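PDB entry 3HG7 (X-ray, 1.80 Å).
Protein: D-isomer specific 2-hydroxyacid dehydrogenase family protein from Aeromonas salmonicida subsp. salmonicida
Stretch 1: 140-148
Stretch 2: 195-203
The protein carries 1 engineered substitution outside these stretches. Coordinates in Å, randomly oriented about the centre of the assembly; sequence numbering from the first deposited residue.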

# COMPACT_ATOMS: atom_id res chain seq x y z
N GLY A 140 -3.55 11.65 23.74
CA GLY A 140 -4.04 10.60 24.63
C GLY A 140 -4.99 9.59 24.01
O GLY A 140 -5.42 8.66 24.69
N ARG A 141 -5.31 9.75 22.74
CA ARG A 141 -6.15 8.79 22.04
C ARG A 141 -5.30 7.58 21.65
O ARG A 141 -4.07 7.70 21.58
CB ARG A 141 -6.70 9.43 20.78
CG ARG A 141 -7.20 10.82 20.99
CD ARG A 141 -8.65 10.81 21.28
NE ARG A 141 -9.43 10.19 20.21
CZ ARG A 141 -10.74 10.38 20.06
NH1 ARG A 141 -11.40 9.76 19.10
NH2 ARG A 141 -11.38 11.19 20.89
N THR A 142 -5.94 6.44 21.39
CA THR A 142 -5.22 5.20 21.11
C THR A 142 -5.24 4.82 19.65
O THR A 142 -6.31 4.63 19.05
CB THR A 142 -5.86 4.00 21.81
OG1 THR A 142 -7.26 4.01 21.52
CG2 THR A 142 -5.63 4.08 23.30
N LEU A 143 -4.03 4.68 19.10
CA LEU A 143 -3.85 4.23 17.72
C LEU A 143 -3.54 2.74 17.80
O LEU A 143 -2.61 2.36 18.48
CB LEU A 143 -2.67 4.97 17.08
CG LEU A 143 -2.30 4.65 15.62
CD1 LEU A 143 -3.51 4.72 14.69
CD2 LEU A 143 -1.18 5.56 15.08
N LEU A 144 -4.36 1.91 17.14
CA LEU A 144 -4.03 0.50 16.89
C LEU A 144 -3.58 0.30 15.45
O LEU A 144 -4.31 0.67 14.52
CB LEU A 144 -5.27 -0.37 17.10
CG LEU A 144 -5.05 -1.86 16.87
CD1 LEU A 144 -3.89 -2.38 17.72
CD2 LEU A 144 -6.32 -2.64 17.13
N ILE A 145 -2.40 -0.30 15.26
CA ILE A 145 -1.89 -0.59 13.92
C ILE A 145 -1.70 -2.10 13.76
O ILE A 145 -1.08 -2.75 14.62
CB ILE A 145 -0.55 0.14 13.63
CG1 ILE A 145 -0.69 1.65 13.88
CG2 ILE A 145 -0.06 -0.17 12.19
CD1 ILE A 145 0.62 2.44 13.76
N LEU A 146 -2.28 -2.64 12.69
CA LEU A 146 -2.09 -4.03 12.27
C LEU A 146 -1.02 -4.07 11.20
O LEU A 146 -1.22 -3.63 10.08
CB LEU A 146 -3.40 -4.63 11.74
CG LEU A 146 -4.70 -4.34 12.48
CD1 LEU A 146 -5.77 -5.27 11.96
CD2 LEU A 146 -4.54 -4.50 13.98
N GLY A 147 0.13 -4.61 11.58
CA GLY A 147 1.28 -4.66 10.69
C GLY A 147 2.38 -3.83 11.32
O GLY A 147 2.18 -2.65 11.63
N THR A 148 3.54 -4.44 11.50
CA THR A 148 4.61 -3.84 12.28
C THR A 148 5.89 -3.63 11.50
O THR A 148 6.96 -3.39 12.09
CB THR A 148 4.91 -4.72 13.52
OG1 THR A 148 6.33 -4.81 13.71
CG2 THR A 148 4.38 -6.11 13.29
N ALA A 195 -9.43 1.03 20.94
CA ALA A 195 -8.87 1.73 19.77
C ALA A 195 -9.76 2.88 19.25
O ALA A 195 -10.93 2.68 18.92
CB ALA A 195 -8.57 0.73 18.63
N ASP A 196 -9.19 4.08 19.17
CA ASP A 196 -9.93 5.21 18.61
C ASP A 196 -9.74 5.25 17.10
O ASP A 196 -10.67 5.61 16.36
CB ASP A 196 -9.45 6.51 19.24
CG ASP A 196 -9.69 6.54 20.72
OD1 ASP A 196 -10.84 6.22 21.11
OD2 ASP A 196 -8.74 6.83 21.48
N VAL A 197 -8.53 4.89 16.68
CA VAL A 197 -8.17 4.84 15.28
C VAL A 197 -7.55 3.47 15.07
O VAL A 197 -6.73 3.02 15.89
CB VAL A 197 -7.15 5.93 14.90
CG1 VAL A 197 -6.90 5.93 13.39
CG2 VAL A 197 -7.65 7.33 15.31
N ILE A 198 -7.93 2.81 13.98
CA ILE A 198 -7.39 1.50 13.61
C ILE A 198 -6.79 1.60 12.22
O ILE A 198 -7.45 2.09 11.29
CB ILE A 198 -8.47 0.40 13.60
CG1 ILE A 198 -9.25 0.37 14.92
CG2 ILE A 198 -7.83 -0.97 13.39
CD1 ILE A 198 -10.67 -0.11 14.76
N VAL A 199 -5.55 1.14 12.07
CA VAL A 199 -4.90 1.15 10.76
C VAL A 199 -4.51 -0.28 10.39
O VAL A 199 -3.61 -0.86 10.99
CB VAL A 199 -3.67 2.13 10.70
CG1 VAL A 199 -3.02 2.09 9.32
CG2 VAL A 199 -4.13 3.57 10.93
N SER A 200 -5.23 -0.84 9.42
CA SER A 200 -4.91 -2.15 8.84
C SER A 200 -3.92 -2.06 7.67
O SER A 200 -4.21 -1.46 6.63
CB SER A 200 -6.19 -2.86 8.43
OG SER A 200 -5.93 -4.21 8.09
N VAL A 201 -2.74 -2.62 7.85
CA VAL A 201 -1.73 -2.61 6.81
C VAL A 201 -1.22 -4.04 6.66
O VAL A 201 -0.01 -4.28 6.68
CB VAL A 201 -0.50 -1.73 7.16
CG1 VAL A 201 0.08 -1.12 5.87
CG2 VAL A 201 -0.80 -0.67 8.18
N LEU A 202 -2.14 -4.99 6.53
CA LEU A 202 -1.75 -6.40 6.62
C LEU A 202 -1.49 -7.01 5.25
O LEU A 202 -2.20 -6.70 4.29
CB LEU A 202 -2.83 -7.22 7.30
CG LEU A 202 -2.99 -7.14 8.82
CD1 LEU A 202 -4.30 -7.78 9.15
CD2 LEU A 202 -1.84 -7.82 9.59
N PRO A 203 -0.47 -7.90 5.16
CA PRO A 203 -0.34 -8.74 3.97
C PRO A 203 -1.56 -9.67 3.89
O PRO A 203 -2.13 -10.04 4.92
CB PRO A 203 0.93 -9.54 4.25
CG PRO A 203 1.07 -9.58 5.72
CD PRO A 203 0.49 -8.28 6.22

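The apolar centre of this contact is a pair of neighbouring parallel strands, 142-146 and 197-200, whose axes approach to 4.7 Å with 14° between their N-to-C directions. CA-CA separations of 4.7 to 5.0 Å pair Leu 143 with Val 197, Leu 144 with Ile 198, Ile 145 with Val 199 and Leu 146 with Ser 200, so side chains from the two strands alternate in step between the two faces of the sheet.

On the face carrying Leu 143, Ile 145, Val 197 and Val 199, Leu 143 (chi1 t, chi2 p) brings its CD1 to 3.8 Å from Val 197 CG1 and 4.0 Å from Val 199 CG2, one methyl thus touching two valines. Further along, Ile 145 CG2 lies 4.1 Å from Val 201 CG2. The branched residues suit extended backbone and fill the buried space close to the strands. On the other face, Leu 144 CB packs 3.8 Å from Ala 195 CB, and Leu 146 CB lies 3.9 Å from Leu 202 CG. Leu 146 has the largest area covered by the opposite stretch, 97 Å² of the 678 Å² buried in total. Its CD1 also comes to 4.0 Å from Ser 200 OG, a small side chain among the larger apolar ones.

Between these faces runs the backbone ladder. Leu 144 N donates to Val 197 O (2.9 Å, 171° at hydrogen), Val 199 N to Leu 144 O (2.8 Å, 161°), Leu 146 N to Val 199 O (2.8 Å, 167°) and Val 201 N to Leu 146 O (2.9 Å, 149°). Leu 144 and Leu 146 each use both N and O, the alternation expected of parallel pairing. CA-H...O contacts supplement it, with Ile 198 CA 3.3 Å from Leu 144 O and Ile 145 CA 3.4 Å from Val 199 O.

Beyond the C-terminal end of the first strand, Gly 147 suits its position on two counts: at phi/psi 117/125 a CB would jam against the preceding carbonyl, and an ideal CB would sit 2.8 Å from Val 201 O.

The polar edge gathers at the N-terminal end. Thr 142 O accepts from both Asp 196 N (2.9 Å, 148°) and Val 197 N (3.3 Å, 166°). In return, Asp 196, with chi1 m and CB directed toward the first stretch, receives Thr 142 N at OD2 (2.8 Å, 167°). Arg 141 adds a long salt bridge, NE to Asp 196 OD2 at 3.7 Å; that oxygen lies well out of the guanidinium plane, so the attraction is between charges, without a directed N-H.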